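Local coordinates for galectin 2 (Gallus gallus, PDB 2YMZ), which probably binds carbohydrates, as expected of a beta-sandwich lectin of the galectin family, at residues L41-N46 against I54-L59; N63-Q68 against N106-D111; D70-F75 against D98-E103. One frame throughout, in Å; residues are numbered along the deposited sequence.

In the fold
Galectin 2 illustrates how one beta-sandwich can keep an apolar core and a probable sugar-binding face on two sides of the same strands. Contact 1 is a hairpin that contributes to both. Contact 2 lies beside it, their centres about 8 Å apart: Asn57 and Ser58 of the hairpin also bind groups of contact 2. Contact 3, centred about 14 Å from contact 1, sits where strand 63-70 ends, and Asp70 pairs with Ile54 through the backbone. Contact 2 ties 63-68 to the loop 106-111, contact 3 ties 70-75 to 98-103, with centres about 20 Å apart. His44, Asn46, Asn57 and Trp64 match residues that usually bind sugar in galectins, consistent with that role here.

Contact 1 (L41-N46 against I54-L59); sequences LALHFN and IVCNSL
Leu41-Asn46 and Ile54-Leu59 pair as a beta hairpin in one sheet of the galectin beta-sandwich, an instance of two strands dividing their side chains between the sandwich core and the opposite face of the sheet. Phe45 and Cys56 turn inward. With CG anti to its backbone N (chi1 173°), Phe45 carries its ring towards the partner strand, where CE1 reaches Ile54 CG2 at 3.5 Å. Cys56 SG, anti to its own carbonyl carbon (chi1 -69°), approaches the same ring obliquely, 3.8 Å from Phe45 CD1. Cys56 SG also touches Leu43 CD1 at 4.1 Å, and Val94, Val102 and Phe104 of the opposing sheet pack against this apolar cluster. The other face carries Leu41, His44, Asn46, Val55, Asn57 and Leu59. There Leu41 CB meets Leu59 CB at 3.8 Å, and their branches cross as far as the CD1 and CD2 methyls. Partners outside the hairpin hold the polar ends: His44 ND1 bonds to Asn33 and its ring meets that of Trp64, while Asn46 ND2 bonds to Phe30 O, consistent with a galectin sugar-binding face. The chain turns a corner at Ala42, and the register against 54-59 slips by one. Separately, Ala42 and Leu43 both face Leu34 of strand 30-34, a classic beta bulge. His44 O accepts from Asn57 N at 3.0 Å and receives a CA-H...O contact from Cys56 CA at 3.1 Å.

Contact 2 (N63-Q68 against N106-D111); sequences NWQQEQ and NRHGYD
Arg107 starts with CG anti to its carbonyl carbon (chi1 -68°) and then runs extended from CG to NE, a shape that delivers its guanidinium to the backbone of Gln66. Gln65 instead bends at chi2 (-79°), folding its amide back so that NE2 bonds to Asn63 O while OE1 comes up to the His108 ring edge, 3.9 Å from His108 CE1 and near the ring plane. The principle at work is an end-on grip by two nitrogens on one acceptor: Gln66 O receives Arg107 NH2 at 2.7 Å and Arg107 NH1 at 2.9 Å, and it lies in the guanidinium plane. Gln65 CB rests near Arg107 NH1 at 3.6 Å. The same NH1 bonds to Ser58 OG, a hydroxyl that also pairs with His108 NE2, linking the two central residues of the turn, Arg107 and His108, to strand 53-60. Arg107 CB sits 3.8 Å above the centre of the His108 ring, covering one face. Asn106 ND2 bonds to Tyr110 O at 2.9 Å, across the turn to the residue after it. The arrangement is that of a type I beta turn, Asn106 to Gly109, in the loop linking the two sheets of the beta-sandwich and docked by an arginine onto strand 63-70.

Contact 3 (D70-F75 against D98-E103); sequences DKHFNF and DGHEVE
His72 and His100 lie in an offset parallel stack across this contact, and each ring hands its NE2 hydrogen to an aspartate from the opposite segment. The planes are 6° apart, with centroids separated by 4.1 Å. The side chains slide past each other in opposite directions, which places each CB over the other ring: His72 CB lies over the centre of the His100 ring, and His100 CB nearer the rim of the His72 ring, as reciprocal CH-pi contacts. His100 NE2 gives a nearly straight bond to the syn side of Asp70 OD2 at 2.6 Å. Val102 CG2 touches Asp70 OD2 at 3.4 Å. His72 NE2 meets Asp98 OD2 at 2.7 Å from above the carboxylate plane, in a bent bond (134°). Asn74 ND2 bonds to Asp98 OD2, also at 2.7 Å, on the oxygen's anti lone pair. Asp98 CG sits between its backbone N and carbonyl carbon (chi1 63°), and OD1 turns back to His100 N in an Asx turn; Asp70 OD1 does likewise with His72 N. A water accepts from Asp98 N and bonds weakly to Asn74 O. The contact joins the end of strand 63-70 and the loop after it to the turn leading into strand 101-105. Each aspartate would be expected to favour protonation of its own histidine, although charge on both rings would probably be opposed by their closeness.

Contact 1 (L41-N46 against I54-L59)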
# COMPACT_ATOMS: atom_id res chain seq x y z
N LEU A 41 7.09 6.80 15.36
CA LEU A 41 7.06 7.44 14.05
C LEU A 41 8.09 8.53 13.90
O LEU A 41 8.24 9.39 14.78
CB LEU A 41 5.66 8.12 13.84
CG LEU A 41 4.45 7.15 13.92
CD1 LEU A 41 3.11 7.92 13.80
CD2 LEU A 41 4.54 6.10 12.78
N ALA A 42 8.88 8.46 12.83
CA ALA A 42 9.77 9.53 12.43
C ALA A 42 9.03 10.74 11.89
O ALA A 42 9.44 11.87 12.13
CB ALA A 42 10.79 9.02 11.43
N LEU A 43 7.91 10.49 11.19
CA LEU A 43 7.23 11.59 10.50
C LEU A 43 5.73 11.29 10.58
O LEU A 43 5.25 10.25 10.06
CB LEU A 43 7.70 11.76 9.05
CG LEU A 43 6.93 12.83 8.19
CD1 LEU A 43 6.92 14.20 8.87
CD2 LEU A 43 7.43 12.94 6.74
N HIS A 44 4.98 12.19 11.21
CA HIS A 44 3.53 12.15 11.08
C HIS A 44 3.19 13.45 10.36
O HIS A 44 3.47 14.54 10.89
CB HIS A 44 2.95 12.10 12.53
CG HIS A 44 1.50 12.53 12.71
ND1 HIS A 44 0.43 11.70 12.49
CD2 HIS A 44 0.97 13.70 13.22
CE1 HIS A 44 -0.71 12.33 12.81
NE2 HIS A 44 -0.39 13.52 13.31
N PHE A 45 2.74 13.35 9.12
CA PHE A 45 2.49 14.50 8.23
C PHE A 45 0.99 14.57 8.18
O PHE A 45 0.31 13.66 7.64
CB PHE A 45 3.03 14.12 6.84
CG PHE A 45 2.70 15.11 5.76
CD1 PHE A 45 3.47 16.25 5.63
CD2 PHE A 45 1.63 14.85 4.88
CE1 PHE A 45 3.16 17.19 4.63
CE2 PHE A 45 1.33 15.77 3.87
CZ PHE A 45 2.07 16.93 3.79
N ASN A 46 0.42 15.66 8.72
CA ASN A 46 -1.00 15.63 8.94
C ASN A 46 -1.66 16.98 8.51
O ASN A 46 -1.68 17.95 9.29
CB ASN A 46 -1.17 15.49 10.48
CG ASN A 46 -2.64 15.60 10.96
OD1 ASN A 46 -2.82 15.99 12.14
ND2 ASN A 46 -3.62 15.17 10.22
N ILE A 54 -0.52 22.46 7.90
CA ILE A 54 0.03 21.12 7.86
C ILE A 54 0.80 20.96 9.16
O ILE A 54 1.73 21.75 9.46
CB ILE A 54 1.03 20.99 6.69
CG1 ILE A 54 0.24 21.24 5.36
CG2 ILE A 54 1.76 19.60 6.72
CD1 ILE A 54 1.13 21.41 4.14
N VAL A 55 0.45 19.96 9.93
CA VAL A 55 1.17 19.71 11.18
C VAL A 55 2.06 18.50 10.95
O VAL A 55 1.55 17.49 10.44
CB VAL A 55 0.22 19.32 12.27
CG1 VAL A 55 0.91 19.19 13.66
CG2 VAL A 55 -0.78 20.49 12.42
N CYS A 56 3.32 18.63 11.31
CA CYS A 56 4.23 17.48 11.34
C CYS A 56 4.64 17.24 12.79
O CYS A 56 4.87 18.21 13.58
CB CYS A 56 5.47 17.75 10.50
SG CYS A 56 5.08 17.82 8.72
N ASN A 57 4.81 15.98 13.11
CA ASN A 57 5.31 15.64 14.47
C ASN A 57 6.03 14.26 14.43
O ASN A 57 5.98 13.55 13.40
CB ASN A 57 4.17 15.54 15.51
CG ASN A 57 4.63 15.86 16.96
OD1 ASN A 57 5.81 15.93 17.25
ND2 ASN A 57 3.69 16.07 17.86
N SER A 58 6.65 13.89 15.55
CA SER A 58 7.19 12.51 15.69
C SER A 58 6.55 11.90 16.94
O SER A 58 6.01 12.63 17.76
CB SER A 58 8.72 12.59 15.87
OG SER A 58 9.05 13.50 16.93
N LEU A 59 6.56 10.57 17.05
CA LEU A 59 5.86 9.81 18.07
C LEU A 59 6.96 8.88 18.60
O LEU A 59 7.61 8.22 17.78
CB LEU A 59 4.70 8.97 17.47
CG LEU A 59 3.89 8.02 18.38
CD1 LEU A 59 3.20 8.94 19.42
CD2 LEU A 59 2.83 7.24 17.67

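Contact 2 (N63-Q68 against N106-D111)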
# COMPACT_ATOMS: atom_id res chain seq x y z
N ASN A 63 4.28 8.43 22.74
CA ASN A 63 4.34 9.86 23.19
C ASN A 63 4.57 10.84 22.04
O ASN A 63 5.66 10.85 21.44
CB ASN A 63 5.48 10.09 24.17
CG ASN A 63 5.28 9.34 25.46
OD1 ASN A 63 4.13 9.09 25.85
ND2 ASN A 63 6.37 8.93 26.10
N TRP A 64 3.59 11.71 21.78
CA TRP A 64 3.79 12.78 20.79
C TRP A 64 4.80 13.82 21.25
O TRP A 64 4.80 14.27 22.43
CB TRP A 64 2.42 13.40 20.51
CG TRP A 64 1.57 12.50 19.75
CD1 TRP A 64 0.48 11.85 20.19
CD2 TRP A 64 1.72 12.14 18.34
NE1 TRP A 64 -0.08 11.10 19.16
CE2 TRP A 64 0.68 11.25 18.02
CE3 TRP A 64 2.64 12.49 17.34
CZ2 TRP A 64 0.54 10.66 16.74
CZ3 TRP A 64 2.51 11.86 16.04
CH2 TRP A 64 1.46 11.00 15.78
N GLN A 65 5.68 14.25 20.34
CA GLN A 65 6.71 15.23 20.62
C GLN A 65 6.20 16.62 20.29
O GLN A 65 4.99 16.82 20.25
CB GLN A 65 8.01 14.89 19.85
CG GLN A 65 8.36 13.44 20.09
CD GLN A 65 9.00 13.26 21.42
OE1 GLN A 65 10.13 13.74 21.64
NE2 GLN A 65 8.31 12.57 22.32
N GLN A 66 7.10 17.52 20.09
CA GLN A 66 6.77 18.92 19.74
C GLN A 66 6.46 19.06 18.24
O GLN A 66 7.33 18.72 17.40
CB GLN A 66 7.88 19.83 20.15
CG GLN A 66 7.71 21.25 19.69
CD GLN A 66 8.67 22.14 20.43
OE1 GLN A 66 9.05 21.84 21.58
NE2 GLN A 66 9.12 23.20 19.77
N GLU A 67 5.26 19.56 17.89
CA GLU A 67 4.86 19.65 16.48
C GLU A 67 5.41 20.88 15.75
O GLU A 67 5.79 21.92 16.38
CB GLU A 67 3.30 19.50 16.37
CG GLU A 67 2.56 20.88 16.40
CD GLU A 67 2.61 21.61 17.69
OE1 GLU A 67 3.17 21.11 18.73
OE2 GLU A 67 2.03 22.72 17.69
N GLN A 68 5.47 20.80 14.41
CA GLN A 68 5.83 21.92 13.57
C GLN A 68 4.63 22.20 12.73
O GLN A 68 3.95 21.26 12.33
CB GLN A 68 7.07 21.58 12.67
CG GLN A 68 8.30 21.49 13.56
CD GLN A 68 9.58 21.38 12.76
OE1 GLN A 68 9.55 21.40 11.51
NE2 GLN A 68 10.71 21.31 13.47
N ASN A 106 14.77 14.73 11.16
CA ASN A 106 14.85 13.33 11.57
C ASN A 106 15.42 13.32 12.95
O ASN A 106 16.62 12.98 13.14
CB ASN A 106 15.82 12.55 10.60
CG ASN A 106 15.89 11.08 10.89
OD1 ASN A 106 15.18 10.56 11.73
ND2 ASN A 106 16.78 10.35 10.16
N ARG A 107 14.58 13.73 13.91
CA ARG A 107 14.96 13.95 15.31
C ARG A 107 15.60 12.78 15.98
O ARG A 107 16.53 12.97 16.77
CB ARG A 107 13.69 14.20 16.14
CG ARG A 107 13.05 15.48 15.80
CD ARG A 107 11.71 15.54 16.51
NE ARG A 107 11.34 16.92 16.36
CZ ARG A 107 10.12 17.36 16.58
NH1 ARG A 107 9.18 16.50 16.89
NH2 ARG A 107 9.90 18.68 16.45
N HIS A 108 15.09 11.58 15.73
CA HIS A 108 15.52 10.45 16.51
C HIS A 108 16.56 9.63 15.75
O HIS A 108 16.95 8.56 16.19
CB HIS A 108 14.32 9.64 16.95
CG HIS A 108 13.22 10.50 17.52
ND1 HIS A 108 13.32 11.12 18.75
CD2 HIS A 108 12.01 10.84 17.02
CE1 HIS A 108 12.22 11.81 18.99
NE2 HIS A 108 11.41 11.67 17.95
N GLY A 109 17.00 10.15 14.62
CA GLY A 109 18.12 9.53 13.92
C GLY A 109 17.85 8.19 13.28
O GLY A 109 18.77 7.40 13.08
N TYR A 110 16.59 7.93 12.89
CA TYR A 110 16.29 6.71 12.12
C TYR A 110 17.25 6.54 10.96
O TYR A 110 17.50 7.49 10.19
CB TYR A 110 14.90 6.82 11.45
CG TYR A 110 13.74 6.58 12.38
CD1 TYR A 110 13.42 7.48 13.38
CD2 TYR A 110 12.98 5.42 12.25
CE1 TYR A 110 12.37 7.25 14.26
CE2 TYR A 110 11.92 5.16 13.12
CZ TYR A 110 11.62 6.11 14.11
OH TYR A 110 10.55 5.88 14.96
N ASP A 111 17.72 5.32 10.73
CA ASP A 111 18.45 5.13 9.49
C ASP A 111 17.65 4.34 8.47
O ASP A 111 17.98 4.31 7.29
CB ASP A 111 19.86 4.50 9.74
CG ASP A 111 19.79 3.08 10.34
OD1 ASP A 111 18.76 2.62 10.89
OD2 ASP A 111 20.85 2.40 10.29

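Contact 3 (D70-F75 against D98-E103)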
# COMPACT_ATOMS: atom_id res chain seq x y z
N ASP A 70 3.05 24.25 9.37
CA ASP A 70 3.28 25.00 8.12
C ASP A 70 1.94 25.50 7.57
O ASP A 70 1.03 24.71 7.29
CB ASP A 70 4.06 24.07 7.14
CG ASP A 70 4.46 24.75 5.84
OD1 ASP A 70 3.82 25.72 5.38
OD2 ASP A 70 5.47 24.32 5.28
N LYS A 71 1.83 26.83 7.41
CA LYS A 71 0.56 27.45 7.06
C LYS A 71 0.36 27.54 5.55
O LYS A 71 -0.69 27.94 5.09
CB LYS A 71 0.46 28.84 7.70
CG LYS A 71 0.27 28.70 9.20
CD LYS A 71 -1.18 28.28 9.44
CE LYS A 71 -2.21 29.15 8.71
NZ LYS A 71 -3.64 28.79 9.00
N HIS A 72 1.33 26.98 4.80
CA HIS A 72 1.22 26.93 3.33
C HIS A 72 0.34 25.75 2.99
O HIS A 72 0.81 24.59 2.88
CB HIS A 72 2.62 26.78 2.67
CG HIS A 72 2.59 26.99 1.18
ND1 HIS A 72 3.09 28.13 0.58
CD2 HIS A 72 2.06 26.25 0.18
CE1 HIS A 72 2.92 28.05 -0.73
NE2 HIS A 72 2.29 26.93 -1.00
N PHE A 73 -0.95 26.00 2.84
CA PHE A 73 -1.95 24.90 2.82
C PHE A 73 -2.81 25.06 1.58
O PHE A 73 -3.74 25.88 1.53
CB PHE A 73 -2.94 25.04 4.00
CG PHE A 73 -3.79 23.85 4.18
CD1 PHE A 73 -5.02 23.72 3.53
CD2 PHE A 73 -3.37 22.81 5.01
CE1 PHE A 73 -5.84 22.61 3.69
CE2 PHE A 73 -4.21 21.70 5.17
CZ PHE A 73 -5.44 21.58 4.53
N ASN A 74 -2.49 24.29 0.60
CA ASN A 74 -3.21 24.31 -0.68
C ASN A 74 -3.66 22.88 -0.93
O ASN A 74 -3.19 22.21 -1.88
CB ASN A 74 -2.29 24.72 -1.84
CG ASN A 74 -2.24 26.23 -2.05
OD1 ASN A 74 -3.20 26.93 -1.79
ND2 ASN A 74 -1.08 26.73 -2.43
N PHE A 75 -4.53 22.42 -0.06
CA PHE A 75 -5.11 21.11 -0.26
C PHE A 75 -6.53 21.40 -0.38
O PHE A 75 -7.05 22.33 0.27
CB PHE A 75 -4.86 20.16 0.93
CG PHE A 75 -3.46 19.52 0.98
CD1 PHE A 75 -3.11 18.54 0.05
CD2 PHE A 75 -2.53 19.92 1.93
CE1 PHE A 75 -1.83 17.91 0.10
CE2 PHE A 75 -1.24 19.31 1.98
CZ PHE A 75 -0.91 18.30 1.09
N ASP A 98 1.81 22.18 -5.26
CA ASP A 98 2.21 23.54 -5.67
C ASP A 98 3.72 23.78 -5.69
O ASP A 98 4.13 24.87 -6.02
CB ASP A 98 1.51 24.59 -4.84
CG ASP A 98 1.87 24.51 -3.36
OD1 ASP A 98 2.88 23.85 -2.97
OD2 ASP A 98 1.10 25.11 -2.58
N GLY A 99 4.53 22.78 -5.35
CA GLY A 99 5.99 22.97 -5.30
C GLY A 99 6.53 23.45 -3.95
O GLY A 99 7.73 23.39 -3.73
N HIS A 100 5.67 23.87 -3.02
CA HIS A 100 6.13 24.10 -1.67
C HIS A 100 6.75 22.81 -1.05
O HIS A 100 6.26 21.72 -1.29
CB HIS A 100 4.98 24.58 -0.79
CG HIS A 100 5.41 24.90 0.61
ND1 HIS A 100 6.19 26.00 0.91
CD2 HIS A 100 5.16 24.26 1.79
CE1 HIS A 100 6.41 26.02 2.22
NE2 HIS A 100 5.80 24.99 2.77
N GLU A 101 7.79 22.98 -0.24
CA GLU A 101 8.45 21.87 0.48
C GLU A 101 8.28 22.06 1.96
O GLU A 101 8.50 23.16 2.51
CB GLU A 101 9.95 21.85 0.11
CG GLU A 101 10.13 21.50 -1.37
CD GLU A 101 11.58 21.53 -1.78
OE1 GLU A 101 12.35 22.23 -1.10
OE2 GLU A 101 11.92 20.86 -2.76
N VAL A 102 7.80 21.01 2.62
CA VAL A 102 7.78 20.98 4.06
C VAL A 102 8.96 20.17 4.51
O VAL A 102 9.15 19.02 4.09
CB VAL A 102 6.47 20.37 4.57
CG1 VAL A 102 6.46 20.31 6.11
CG2 VAL A 102 5.30 21.16 4.02
N GLU A 103 9.79 20.79 5.35
CA GLU A 103 10.93 20.10 5.89
C GLU A 103 10.70 19.71 7.38
O GLU A 103 10.12 20.46 8.16
CB GLU A 103 12.13 21.05 5.72
CG GLU A 103 13.48 20.51 6.07
CD GLU A 103 14.59 21.52 5.71
OE1 GLU A 103 14.91 21.66 4.49
OE2 GLU A 103 15.12 22.16 6.65
O HOH W 1 -0.01 22.00 -2.89